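Local atomic coordinates of putative alpha-galactosidase/melibiase (Bacteroides fragilis, PDB entry 4OGZ), a protein that probably hydrolyses terminal, non-reducing alpha-D-galactose residues from alpha-D-galactosides, as a member of glycoside hydrolase family 27. Residues Val250-Glu255 / Gly270-Val275; Leu297-Ile302 / Ala349-Met354; Gln385-Ile390 / Pro407-Ser412. All coordinates share one frame; numbering follows the deposited sequence.

In the fold
Coming from the N-terminal Ig-like part, the chain enters the TIM barrel, and interaction 1 closes the short crossover between two neighbouring parallel strands, 250-254 and 272-274. The chain then runs on into helix 296-303, the first half of interaction 2, whose partner is helix 341-353; this longer loop takes in strand 315-317. Interaction 3 comes last, pairing the loop that leaves helix 378-384 with the hairpin turn after strand 401-407, and so ties the end of the barrel to the C-terminal beta sandwich. The three contacts follow in series, without nesting or crossing. Interactions 1 and 2 touch where V275 O meets I302 CG2, whereas interaction 3 touches neither.

Interaction 1: residues Val250-Glu255 / Gly270-Val275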
ATOM      1  N   VAL A 250     -10.088   6.039   4.704  1.00 12.77           N
ATOM      2  CA  VAL A 250      -9.628   4.665   4.812  1.00 12.58           C
ATOM      3  C   VAL A 250      -9.406   4.328   6.278  1.00 13.78           C
ATOM      4  O   VAL A 250      -8.779   5.095   7.046  1.00 13.63           O
ATOM      5  CB  VAL A 250      -8.334   4.425   3.987  1.00 12.66           C
ATOM      6  CG1 VAL A 250      -7.726   3.061   4.269  1.00 12.68           C
ATOM      7  CG2 VAL A 250      -8.615   4.582   2.502  1.00 14.11           C
ATOM      8  N   PHE A 251      -9.876   3.156   6.671  1.00 13.16           N
ATOM      9  CA  PHE A 251      -9.776   2.713   8.056  1.00 13.73           C
ATOM     10  C   PHE A 251      -8.803   1.531   8.126  1.00 13.75           C
ATOM     11  O   PHE A 251      -9.126   0.438   7.679  1.00 13.63           O
ATOM     12  CB  PHE A 251     -11.167   2.359   8.566  1.00 13.78           C
ATOM     13  CG  PHE A 251     -11.250   2.099  10.046  1.00 14.13           C
ATOM     14  CD1 PHE A 251     -10.375   2.667  10.935  1.00 12.56           C
ATOM     15  CD2 PHE A 251     -12.291   1.350  10.540  1.00 15.11           C
ATOM     16  CE1 PHE A 251     -10.524   2.461  12.285  1.00 15.33           C
ATOM     17  CE2 PHE A 251     -12.462   1.147  11.899  1.00 15.38           C
ATOM     18  CZ  PHE A 251     -11.562   1.692  12.774  1.00 14.77           C
ATOM     19  N   SER A 252      -7.583   1.801   8.613  1.00 13.60           N
ATOM     20  CA  SER A 252      -6.535   0.795   8.755  1.00 12.51           C
ATOM     21  C   SER A 252      -6.570   0.348  10.196  1.00 12.82           C
ATOM     22  O   SER A 252      -6.300   1.137  11.120  1.00 16.58           O
ATOM     23  CB  SER A 252      -5.162   1.356   8.354  1.00 14.55           C
ATOM     24  OG  SER A 252      -4.009   0.692   8.933  1.00 13.93           O
ATOM     25  N   ILE A 253      -6.870  -0.930  10.377  1.00 12.56           N
ATOM     26  CA  ILE A 253      -7.010  -1.547  11.671  1.00 13.66           C
ATOM     27  C   ILE A 253      -5.664  -2.162  12.062  1.00 12.34           C
ATOM     28  O   ILE A 253      -5.019  -2.839  11.284  1.00 10.22           O
ATOM     29  CB  ILE A 253      -8.133  -2.570  11.621  1.00 15.61           C
ATOM     30  CG1 ILE A 253      -9.467  -1.795  11.355  1.00 19.02           C
ATOM     31  CG2 ILE A 253      -8.220  -3.413  12.883  1.00 16.55           C
ATOM     32  CD1 ILE A 253     -10.708  -2.612  11.605  1.00 22.72           C
ATOM     33  N   CYS A 254      -5.268  -1.899  13.291  1.00 13.69           N
ATOM     34  CA  CYS A 254      -3.930  -2.265  13.751  1.00 13.72           C
ATOM     35  C   CYS A 254      -4.010  -2.791  15.181  1.00 14.17           C
ATOM     36  O   CYS A 254      -3.797  -2.039  16.172  1.00 14.68           O
ATOM     37  CB  CYS A 254      -2.989  -1.069  13.606  1.00 15.26           C
ATOM     38  SG  CYS A 254      -1.293  -1.508  14.089  1.00 21.32           S
ATOM     39  N   GLU A 255      -4.318  -4.085  15.289  1.00 14.39           N
ATOM     40  CA  GLU A 255      -4.279  -4.792  16.573  1.00 16.02           C
ATOM     41  C   GLU A 255      -3.418  -6.070  16.450  1.00 17.10           C
ATOM     42  O   GLU A 255      -3.603  -7.043  17.175  1.00 17.21           O
ATOM     43  CB  GLU A 255      -5.674  -5.035  17.130  1.00 15.03           C
ATOM     44  CG  GLU A 255      -6.645  -5.781  16.217  1.00 15.57           C
ATOM     45  CD  GLU A 255      -6.272  -7.240  16.036  1.00 14.65           C
ATOM     46  OE1 GLU A 255      -6.578  -8.067  16.932  1.00 14.81           O
ATOM     47  OE2 GLU A 255      -5.664  -7.517  14.991  1.00 14.31           O
ATOM     48  N   GLY A 270     -13.439  -1.597   8.438  1.00 15.48           N
ATOM     49  CA  GLY A 270     -12.041  -1.562   8.038  1.00 16.44           C
ATOM     50  C   GLY A 270     -11.841  -1.905   6.571  1.00 15.58           C
ATOM     51  O   GLY A 270     -12.519  -2.770   6.035  1.00 17.07           O
ATOM     52  N   HIS A 271     -10.829  -1.291   5.963  1.00 16.05           N
ATOM     53  CA  HIS A 271     -10.406  -1.576   4.603  1.00 14.04           C
ATOM     54  C   HIS A 271      -9.076  -2.335   4.551  1.00 14.97           C
ATOM     55  O   HIS A 271      -8.685  -2.843   3.506  1.00 15.31           O
ATOM     56  CB  HIS A 271     -10.281  -0.269   3.833  1.00 14.02           C
ATOM     57  CG  HIS A 271     -11.507   0.571   3.909  1.00 14.60           C
ATOM     58  ND1 HIS A 271     -11.638   1.626   4.785  1.00 14.86           N
ATOM     59  CD2 HIS A 271     -12.686   0.485   3.250  1.00 17.51           C
ATOM     60  CE1 HIS A 271     -12.839   2.159   4.656  1.00 16.04           C
ATOM     61  NE2 HIS A 271     -13.498   1.481   3.736  1.00 17.22           N
ATOM     62  N   LEU A 272      -8.354  -2.348   5.657  1.00 15.48           N
ATOM     63  CA  LEU A 272      -7.124  -3.152   5.784  1.00 16.40           C
ATOM     64  C   LEU A 272      -6.867  -3.417   7.240  1.00 16.39           C
ATOM     65  O   LEU A 272      -7.263  -2.635   8.106  1.00 16.33           O
ATOM     66  CB  LEU A 272      -5.904  -2.485   5.129  1.00 15.62           C
ATOM     67  CG  LEU A 272      -5.480  -1.112   5.643  1.00 17.59           C
ATOM     68  CD1 LEU A 272      -4.007  -0.862   5.327  1.00 16.66           C
ATOM     69  CD2 LEU A 272      -6.348  -0.018   5.083  1.00 18.06           C
ATOM     70  N   TRP A 273      -6.213  -4.531   7.518  1.00 16.45           N
ATOM     71  CA  TRP A 273      -6.037  -4.971   8.883  1.00 14.70           C
ATOM     72  C   TRP A 273      -4.714  -5.664   9.036  1.00 15.37           C
ATOM     73  O   TRP A 273      -4.365  -6.570   8.303  1.00 15.31           O
ATOM     74  CB  TRP A 273      -7.173  -5.912   9.282  1.00 16.49           C
ATOM     75  CG  TRP A 273      -7.546  -6.905   8.219  1.00 16.06           C
ATOM     76  CD1 TRP A 273      -7.008  -8.128   8.039  1.00 17.14           C
ATOM     77  CD2 TRP A 273      -8.566  -6.753   7.197  1.00 16.59           C
ATOM     78  NE1 TRP A 273      -7.615  -8.756   6.948  1.00 17.38           N
ATOM     79  CE2 TRP A 273      -8.548  -7.917   6.411  1.00 16.00           C
ATOM     80  CE3 TRP A 273      -9.437  -5.719   6.847  1.00 17.37           C
ATOM     81  CZ2 TRP A 273      -9.395  -8.104   5.323  1.00 18.18           C
ATOM     82  CZ3 TRP A 273     -10.301  -5.907   5.763  1.00 20.36           C
ATOM     83  CH2 TRP A 273     -10.272  -7.094   5.016  1.00 18.38           C
ATOM     84  N   ARG A 274      -3.972  -5.251  10.048  1.00 14.90           N
ATOM     85  CA  ARG A 274      -2.691  -5.871  10.336  1.00 13.07           C
ATOM     86  C   ARG A 274      -2.874  -7.310  10.785  1.00 12.71           C
ATOM     87  O   ARG A 274      -3.715  -7.597  11.618  1.00 13.60           O
ATOM     88  CB  ARG A 274      -1.978  -5.018  11.379  1.00 12.55           C
ATOM     89  CG  ARG A 274      -1.418  -3.743  10.734  1.00 13.71           C
ATOM     90  CD  ARG A 274       0.044  -3.879  10.253  1.00 15.67           C
ATOM     91  NE  ARG A 274       0.870  -4.453  11.309  1.00 18.91           N
ATOM     92  CZ  ARG A 274       1.518  -3.794  12.303  1.00 21.30           C
ATOM     93  NH1 ARG A 274       1.561  -2.455  12.399  1.00 18.89           N
ATOM     94  NH2 ARG A 274       2.136  -4.511  13.228  1.00 21.24           N
ATOM     95  N   VAL A 275      -2.119  -8.222  10.182  1.00 13.42           N
ATOM     96  CA  VAL A 275      -2.241  -9.647  10.481  1.00 13.52           C
ATOM     97  C   VAL A 275      -1.157 -10.128  11.458  1.00 14.33           C
ATOM     98  O   VAL A 275      -1.267 -11.209  11.985  1.00 14.70           O
ATOM     99  CB  VAL A 275      -2.235 -10.513   9.210  1.00 14.86           C
ATOM    100  CG1 VAL A 275      -3.427 -10.151   8.327  1.00 15.04           C
ATOM    101  CG2 VAL A 275      -0.937 -10.378   8.418  1.00 15.23           C
TER
HETATM  102  O   HOH W   1      -5.252  -5.868  13.014  1.00 13.07           O
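H271 has its CG anti to the carbonyl carbon (chi1 -53°), which turns the imidazole across to the backbone of F251; L272 has its CG between backbone N and carbonyl carbon (chi1 60°), which brings its methyls against V250 and S252. H271 grips F251 twice. H271 ND1 accepts from F251 N at 3.0 Å, with the donor almost in the ring plane, and H271 N gives to F251 O, also at 3.0 Å. ND1 is therefore an acceptor, while NE2 has a weak bond to Y24 OH.

Beyond this pair the regular parallel pattern takes over, with I253 bonded to the residues flanking W273. I253 N donates to L272 O at 2.9 Å, nearly straight at 177°, and R274 N donates to I253 O at 2.9 Å. On the face of S252 and L272, V250 CG1 presses on L272 CD2 at 3.5 Å, a tight carbon pair, and S252 CB lies 3.7 Å from L272 CG. On the opposite face I253 and W273 stand side by side, and I253 CG1 sits over the centre of the F251 ring.

At the C-terminal ends R274 bends back so that R274 NH1 comes 3.4 Å from C254 SG, while its NH2 makes a salt bridge with D278. One water bridges the strand ends: it accepts from E255 N and lies within hydrogen-bonding distance of E255 OE2 and, at 2.7 Å, of R274 O. E255 OE1 makes a salt bridge with R259.

The two strands belong to the eight-stranded TIM barrel, joined by a beta-alpha-beta crossover through helix 261-264, on which W273 packs. F251 and I253 reach Y235 of helix 228-244, and strand 216-220 continues the sheet beyond 250-254, pairing with V250 and S252.

Interaction 2: residues Leu297-Ile302 / Ala349-Met354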
ATOM      1  N   LEU A 297      10.051 -13.532   6.799  1.00 20.67           N
ATOM      2  CA  LEU A 297       9.570 -14.918   6.617  1.00 22.34           C
ATOM      3  C   LEU A 297       8.499 -15.305   7.626  1.00 25.19           C
ATOM      4  O   LEU A 297       7.612 -16.072   7.330  1.00 23.25           O
ATOM      5  CB  LEU A 297      10.709 -15.924   6.712  1.00 27.14           C
ATOM      6  CG  LEU A 297      11.771 -15.917   5.596  1.00 33.66           C
ATOM      7  CD1 LEU A 297      12.756 -17.079   5.769  1.00 35.05           C
ATOM      8  CD2 LEU A 297      11.104 -15.951   4.230  1.00 29.34           C
ATOM      9  N   ASN A 298       8.576 -14.752   8.823  1.00 25.33           N
ATOM     10  CA  ASN A 298       7.556 -15.040   9.841  1.00 23.72           C
ATOM     11  C   ASN A 298       6.203 -14.484   9.423  1.00 21.90           C
ATOM     12  O   ASN A 298       5.183 -15.142   9.571  1.00 18.76           O
ATOM     13  CB  ASN A 298       7.991 -14.465  11.185  1.00 27.60           C
ATOM     14  CG  ASN A 298       9.443 -14.781  11.505  1.00 31.28           C
ATOM     15  OD1 ASN A 298      10.355 -13.972  11.274  1.00 34.20           O
ATOM     16  ND2 ASN A 298       9.674 -15.986  11.970  1.00 34.29           N
ATOM     17  N   ILE A 299       6.221 -13.284   8.853  1.00 21.98           N
ATOM     18  CA  ILE A 299       5.003 -12.641   8.392  1.00 20.66           C
ATOM     19  C   ILE A 299       4.380 -13.431   7.223  1.00 20.94           C
ATOM     20  O   ILE A 299       3.153 -13.580   7.155  1.00 20.98           O
ATOM     21  CB  ILE A 299       5.256 -11.151   8.059  1.00 20.96           C
ATOM     22  CG1 ILE A 299       5.527 -10.382   9.356  1.00 23.17           C
ATOM     23  CG2 ILE A 299       4.069 -10.527   7.365  1.00 19.78           C
ATOM     24  CD1 ILE A 299       5.939  -8.926   9.157  1.00 25.47           C
ATOM     25  N   LEU A 300       5.201 -13.955   6.316  1.00 20.04           N
ATOM     26  CA  LEU A 300       4.664 -14.828   5.240  1.00 20.20           C
ATOM     27  C   LEU A 300       3.884 -16.032   5.776  1.00 18.85           C
ATOM     28  O   LEU A 300       2.777 -16.364   5.276  1.00 19.27           O
ATOM     29  CB  LEU A 300       5.788 -15.303   4.300  1.00 19.32           C
ATOM     30  CG  LEU A 300       6.542 -14.250   3.506  1.00 20.21           C
ATOM     31  CD1 LEU A 300       7.504 -14.996   2.572  1.00 23.93           C
ATOM     32  CD2 LEU A 300       5.662 -13.308   2.711  1.00 19.27           C
ATOM     33  N   GLU A 301       4.441 -16.671   6.796  1.00 20.51           N
ATOM     34  CA  GLU A 301       3.802 -17.819   7.459  1.00 20.05           C
ATOM     35  C   GLU A 301       2.440 -17.438   7.969  1.00 18.91           C
ATOM     36  O   GLU A 301       1.511 -18.176   7.784  1.00 19.22           O
ATOM     37  CB  GLU A 301       4.622 -18.352   8.649  1.00 24.03           C
ATOM     38  CG  GLU A 301       6.040 -18.785   8.354  1.00 29.38           C
ATOM     39  CD  GLU A 301       6.168 -19.934   7.345  1.00 39.09           C
ATOM     40  OE1 GLU A 301       5.189 -20.708   7.129  1.00 30.74           O
ATOM     41  OE2 GLU A 301       7.278 -20.059   6.755  1.00 45.77           O
ATOM     42  N   ILE A 302       2.308 -16.257   8.565  1.00 17.87           N
ATOM     43  CA  ILE A 302       1.018 -15.808   9.093  1.00 17.13           C
ATOM     44  C   ILE A 302       0.029 -15.510   7.996  1.00 16.91           C
ATOM     45  O   ILE A 302      -1.153 -15.819   8.107  1.00 15.01           O
ATOM     46  CB  ILE A 302       1.156 -14.572  10.005  1.00 18.35           C
ATOM     47  CG1 ILE A 302       1.931 -14.966  11.291  1.00 19.31           C
ATOM     48  CG2 ILE A 302      -0.212 -14.008  10.381  1.00 16.08           C
ATOM     49  CD1 ILE A 302       2.602 -13.823  12.019  1.00 24.51           C
ATOM     50  N   ALA A 349       8.434  -8.296  -3.782  1.00 15.84           N
ATOM     51  CA  ALA A 349       7.810  -9.216  -4.680  1.00 16.42           C
ATOM     52  C   ALA A 349       6.680  -9.983  -4.006  1.00 17.89           C
ATOM     53  O   ALA A 349       5.575 -10.034  -4.550  1.00 16.46           O
ATOM     54  CB  ALA A 349       8.839 -10.170  -5.244  1.00 16.68           C
ATOM     55  N   LEU A 350       6.938 -10.501  -2.804  1.00 16.22           N
ATOM     56  CA  LEU A 350       5.911 -11.216  -2.039  1.00 17.47           C
ATOM     57  C   LEU A 350       4.787 -10.286  -1.562  1.00 17.20           C
ATOM     58  O   LEU A 350       3.592 -10.646  -1.688  1.00 18.54           O
ATOM     59  CB  LEU A 350       6.542 -12.003  -0.864  1.00 18.90           C
ATOM     60  CG  LEU A 350       6.769 -13.484  -1.196  1.00 22.30           C
ATOM     61  CD1 LEU A 350       5.433 -14.210  -1.354  1.00 22.72           C
ATOM     62  CD2 LEU A 350       7.602 -13.676  -2.459  1.00 25.36           C
ATOM     63  N   TRP A 351       5.124  -9.082  -1.106  1.00 14.22           N
ATOM     64  CA  TRP A 351       4.092  -8.091  -0.756  1.00 15.76           C
ATOM     65  C   TRP A 351       3.224  -7.794  -1.993  1.00 16.03           C
ATOM     66  O   TRP A 351       2.024  -7.625  -1.875  1.00 18.56           O
ATOM     67  CB  TRP A 351       4.687  -6.808  -0.201  1.00 14.47           C
ATOM     68  CG  TRP A 351       4.819  -6.724   1.312  1.00 15.08           C
ATOM     69  CD1 TRP A 351       4.433  -5.680   2.090  1.00 13.85           C
ATOM     70  CD2 TRP A 351       5.393  -7.705   2.224  1.00 14.12           C
ATOM     71  NE1 TRP A 351       4.725  -5.932   3.408  1.00 14.39           N
ATOM     72  CE2 TRP A 351       5.276  -7.177   3.521  1.00 14.20           C
ATOM     73  CE3 TRP A 351       5.921  -8.991   2.073  1.00 16.13           C
ATOM     74  CZ2 TRP A 351       5.715  -7.855   4.654  1.00 15.96           C
ATOM     75  CZ3 TRP A 351       6.365  -9.672   3.206  1.00 16.19           C
ATOM     76  CH2 TRP A 351       6.252  -9.092   4.484  1.00 16.53           C
ATOM     77  N   CYS A 352       3.843  -7.740  -3.175  1.00 16.31           N
ATOM     78  CA  CYS A 352       3.086  -7.525  -4.398  1.00 16.01           C
ATOM     79  C   CYS A 352       2.181  -8.698  -4.676  1.00 15.12           C
ATOM     80  O   CYS A 352       1.003  -8.501  -4.973  1.00 14.13           O
ATOM     81  CB  CYS A 352       4.001  -7.298  -5.607  1.00 16.67           C
ATOM     82  SG  CYS A 352       4.732  -5.661  -5.623  1.00 15.33           S
HETATM   83  N   MSE A 353       2.735  -9.924  -4.629  1.00 16.36           N
HETATM   84  CA  MSE A 353       1.926 -11.162  -4.858  1.00 14.19           C
HETATM   85  C   MSE A 353       0.757 -11.285  -3.896  1.00 14.07           C
HETATM   86  O   MSE A 353      -0.343 -11.719  -4.270  1.00 14.31           O
HETATM   87  CB  MSE A 353       2.779 -12.426  -4.697  1.00 16.69           C
HETATM   88  CG  MSE A 353       3.963 -12.559  -5.665  1.00 17.34           C
HETATM   89 SE   MSE A 353       3.234 -13.042  -7.420  0.75 16.75          SE
HETATM   90  CE  MSE A 353       2.575 -14.833  -6.983  1.00 20.79           C
HETATM   91  N   MSE A 354       0.947 -10.870  -2.648  1.00 13.83           N
HETATM   92  CA  MSE A 354      -0.102 -11.057  -1.630  1.00 14.75           C
HETATM   93  C   MSE A 354      -1.174  -9.996  -1.642  1.00 13.52           C
HETATM   94  O   MSE A 354      -1.998  -9.952  -0.738  1.00 13.43           O
HETATM   95  CB  MSE A 354       0.580 -11.127  -0.241  1.00 14.00           C
HETATM   96  CG  MSE A 354       1.453 -12.373  -0.148  1.00 14.08           C
HETATM   97 SE   MSE A 354       2.188 -12.695   1.639  0.75 13.76          SE
HETATM   98  CE  MSE A 354       3.059 -10.994   2.010  1.00 13.42           C
TER
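Helices 296-303 and 341-353 of the TIM barrel run nearly parallel: the axes of the segments 297-302 and 349-353 are 11.8 Å apart and inclined by 16°, a spacing wide enough that side chains alone bridge them and no hydrogen bond crosses. Each helix follows a barrel strand, 272-274 for the first and 315-317 for the second.

L300 does most of the reaching. Its CG lies anti to the carbonyl carbon (chi1 -63°), and from there the CD2 methyl meets two residues of the other helix, L350 and W351, and M354 just past its end. L300 CD2 is 3.9 Å from L350 CB, at the foot of that side chain, and 3.7 Å from W351 CZ3, on the six-membered part of the indole. The third partner is M354, present as selenomethionine, whose CE lies 3.6 Å from L300 CD2. L300 crosses both L350 and M354 at about a right angle. The preceding residue, I299, touches the same indole, with I299 CG2 3.9 Å from W351 CH2.

The indole N-H is satisfied outside the contact: W351 NE1 donates to D319 O. L350 and M354 also pack on W404 of strand 401-407, while L300 touches L418 of strand 413-419, so the C-terminal sandwich borders this apolar patch. Within 349-354 the chain bend at chi3 of M354 (-54°) lays M354 CE over one face of W351, 3.4 Å above the indole plane and offset toward the rim.

Interaction 3: residues Gln385-Ile390 / Pro407-Ser412; sequences QDPLGI and PLSDGS
A type I turn at the end of the barrel, D386-G389, overlapped by an Asx turn at D386, meets a hairpin loop of the C-terminal sandwich, which lies between strands 401-407 and 413-419 and contains the type I turn L408-G411. D386 joins them. Its CG is anti to the backbone N (chi1 -177°), which sends the carboxylate toward S409. D386 OD1 takes two hydrogen bonds on its syn side, from S409 N at 3.0 Å, fairly straight at 159°, and from S409 OG at 3.1 Å; both donors are tilted out of the carboxylate plane, S409 OG more than S409 N.

D386 OD2 serves its own turn and, through a water, the other segment. L388 N donates to D386 OD2 at 3.0 Å from well above the carboxylate plane (46° out of it), which makes the Asx turn. The water donates to D386 OD2, at 2.9 Å, and to P407 O, at 2.8 Å; the same water accepts a weak bond from I390 N. Donation from S409 N, S409 OG, L388 N and the water is consistent with a charged aspartate. Within the hairpin loop, S412 N donates to D410 OD1, a second Asx turn, and S412 OG adds a bond to the same oxygen.

Apolar groups flank this polar centre. L388 lays its branch along the hairpin backbone, with L388 CD1 3.4 Å from L408 C and L388 CG 3.6 Å from S409 CA. Farther along, I390 crosses P407 at about a right angle, and I390 CG2 rests 3.8 Å from P407 CD.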
ATOM      1  N   GLN A 385      -1.539  -4.459  -8.189  1.00 12.66           N
ATOM      2  CA  GLN A 385      -2.726  -3.626  -8.501  1.00 13.97           C
ATOM      3  C   GLN A 385      -3.726  -4.282  -9.448  1.00 17.09           C
ATOM      4  O   GLN A 385      -4.670  -3.612  -9.964  1.00 13.95           O
ATOM      5  CB  GLN A 385      -2.283  -2.305  -9.112  1.00 15.80           C
ATOM      6  CG  GLN A 385      -1.399  -1.461  -8.173  1.00 15.23           C
ATOM      7  CD  GLN A 385      -2.211  -0.912  -7.022  1.00 14.76           C
ATOM      8  OE1 GLN A 385      -3.033   0.003  -7.187  1.00 13.70           O
ATOM      9  NE2 GLN A 385      -2.008  -1.487  -5.849  1.00 14.79           N
ATOM     10  N   ASP A 386      -3.527  -5.579  -9.679  1.00 17.98           N
ATOM     11  CA  ASP A 386      -4.410  -6.292 -10.593  1.00 17.59           C
ATOM     12  C   ASP A 386      -5.813  -6.143 -10.063  1.00 16.38           C
ATOM     13  O   ASP A 386      -6.038  -6.435  -8.916  1.00 15.32           O
ATOM     14  CB  ASP A 386      -4.046  -7.757 -10.670  1.00 17.67           C
ATOM     15  CG  ASP A 386      -4.909  -8.504 -11.669  1.00 18.28           C
ATOM     16  OD1 ASP A 386      -4.568  -8.475 -12.863  1.00 19.30           O
ATOM     17  OD2 ASP A 386      -5.947  -9.074 -11.248  1.00 19.15           O
ATOM     18  N   PRO A 387      -6.785  -5.739 -10.917  1.00 18.92           N
ATOM     19  CA  PRO A 387      -8.164  -5.463 -10.437  1.00 19.28           C
ATOM     20  C   PRO A 387      -8.891  -6.652  -9.819  1.00 14.58           C
ATOM     21  O   PRO A 387      -9.806  -6.457  -9.020  1.00 14.84           O
ATOM     22  CB  PRO A 387      -8.923  -4.993 -11.697  1.00 18.40           C
ATOM     23  CG  PRO A 387      -7.957  -5.012 -12.800  1.00 20.56           C
ATOM     24  CD  PRO A 387      -6.596  -5.427 -12.330  1.00 19.24           C
ATOM     25  N   LEU A 388      -8.494  -7.869 -10.129  1.00 16.62           N
ATOM     26  CA  LEU A 388      -9.090  -9.023  -9.428  1.00 20.00           C
ATOM     27  C   LEU A 388      -8.820  -8.960  -7.918  1.00 16.57           C
ATOM     28  O   LEU A 388      -9.591  -9.459  -7.125  1.00 18.70           O
ATOM     29  CB  LEU A 388      -8.586 -10.371  -9.966  1.00 20.40           C
ATOM     30  CG  LEU A 388      -8.836 -10.757 -11.417  1.00 24.56           C
ATOM     31  CD1 LEU A 388      -8.363 -12.181 -11.666  1.00 27.88           C
ATOM     32  CD2 LEU A 388     -10.301 -10.649 -11.794  1.00 21.25           C
ATOM     33  N   GLY A 389      -7.692  -8.414  -7.509  1.00 19.67           N
ATOM     34  CA  GLY A 389      -7.432  -8.284  -6.065  1.00 16.76           C
ATOM     35  C   GLY A 389      -7.392  -9.587  -5.294  1.00 14.78           C
ATOM     36  O   GLY A 389      -7.853  -9.654  -4.150  1.00 13.86           O
ATOM     37  N   ILE A 390      -6.880 -10.633  -5.932  1.00 13.98           N
ATOM     38  CA  ILE A 390      -6.683 -11.896  -5.271  1.00 13.47           C
ATOM     39  C   ILE A 390      -5.330 -11.911  -4.551  1.00 12.64           C
ATOM     40  O   ILE A 390      -4.311 -11.749  -5.179  1.00 11.91           O
ATOM     41  CB  ILE A 390      -6.717 -13.012  -6.285  1.00 17.26           C
ATOM     42  CG1 ILE A 390      -8.149 -13.096  -6.906  1.00 19.87           C
ATOM     43  CG2 ILE A 390      -6.322 -14.354  -5.650  1.00 16.97           C
ATOM     44  CD1 ILE A 390      -8.198 -13.973  -8.125  1.00 25.33           C
ATOM     45  N   PRO A 407      -3.783 -15.570  -9.550  1.00 17.91           N
ATOM     46  CA  PRO A 407      -4.452 -15.418 -10.854  1.00 16.57           C
ATOM     47  C   PRO A 407      -4.644 -13.952 -11.219  1.00 16.13           C
ATOM     48  O   PRO A 407      -5.036 -13.183 -10.365  1.00 16.18           O
ATOM     49  CB  PRO A 407      -5.815 -16.096 -10.660  1.00 18.28           C
ATOM     50  CG  PRO A 407      -5.747 -16.805  -9.338  1.00 20.18           C
ATOM     51  CD  PRO A 407      -4.637 -16.171  -8.522  1.00 18.26           C
ATOM     52  N   LEU A 408      -4.432 -13.596 -12.497  1.00 16.56           N
ATOM     53  CA  LEU A 408      -4.508 -12.192 -12.958  1.00 18.66           C
ATOM     54  C   LEU A 408      -5.714 -11.998 -13.864  1.00 20.33           C
ATOM     55  O   LEU A 408      -6.323 -12.972 -14.343  1.00 20.30           O
ATOM     56  CB  LEU A 408      -3.213 -11.758 -13.662  1.00 18.28           C
ATOM     57  CG  LEU A 408      -1.913 -11.946 -12.835  1.00 20.49           C
ATOM     58  CD1 LEU A 408      -0.647 -11.614 -13.615  1.00 21.30           C
ATOM     59  CD2 LEU A 408      -1.885 -11.117 -11.550  1.00 23.35           C
ATOM     60  N   SER A 409      -6.058 -10.740 -14.122  1.00 23.11           N
ATOM     61  CA  SER A 409      -7.361 -10.417 -14.728  1.00 24.22           C
ATOM     62  C   SER A 409      -7.453 -10.765 -16.221  1.00 24.00           C
ATOM     63  O   SER A 409      -8.533 -10.870 -16.742  1.00 27.05           O
ATOM     64  CB  SER A 409      -7.699  -8.948 -14.481  1.00 25.37           C
ATOM     65  OG  SER A 409      -6.706  -8.141 -15.049  1.00 26.07           O
ATOM     66  N   ASP A 410      -6.331 -10.958 -16.893  1.00 23.77           N
ATOM     67  CA  ASP A 410      -6.329 -11.400 -18.285  1.00 21.78           C
ATOM     68  C   ASP A 410      -6.244 -12.901 -18.395  1.00 20.51           C
ATOM     69  O   ASP A 410      -6.009 -13.419 -19.467  1.00 24.93           O
ATOM     70  CB  ASP A 410      -5.157 -10.811 -19.027  1.00 23.18           C
ATOM     71  CG  ASP A 410      -3.830 -11.292 -18.465  1.00 25.05           C
ATOM     72  OD1 ASP A 410      -3.839 -11.928 -17.380  1.00 19.19           O
ATOM     73  OD2 ASP A 410      -2.800 -11.079 -19.130  1.00 28.41           O
ATOM     74  N   GLY A 411      -6.436 -13.612 -17.299  1.00 20.70           N
ATOM     75  CA  GLY A 411      -6.416 -15.061 -17.345  1.00 21.36           C
ATOM     76  C   GLY A 411      -5.030 -15.654 -17.140  1.00 18.70           C
ATOM     77  O   GLY A 411      -4.909 -16.820 -16.901  1.00 21.37           O
ATOM     78  N   SER A 412      -3.980 -14.876 -17.221  1.00 21.34           N
ATOM     79  CA  SER A 412      -2.657 -15.388 -16.839  1.00 20.93           C
ATOM     80  C   SER A 412      -2.556 -15.601 -15.332  1.00 20.49           C
ATOM     81  O   SER A 412      -3.451 -15.218 -14.582  1.00 17.04           O
ATOM     82  CB  SER A 412      -1.559 -14.438 -17.319  1.00 21.65           C
ATOM     83  OG  SER A 412      -1.610 -13.192 -16.634  1.00 20.78           O
TER
HETATM   84  O   HOH W   2      -5.272 -10.726  -8.945  1.00 14.77           O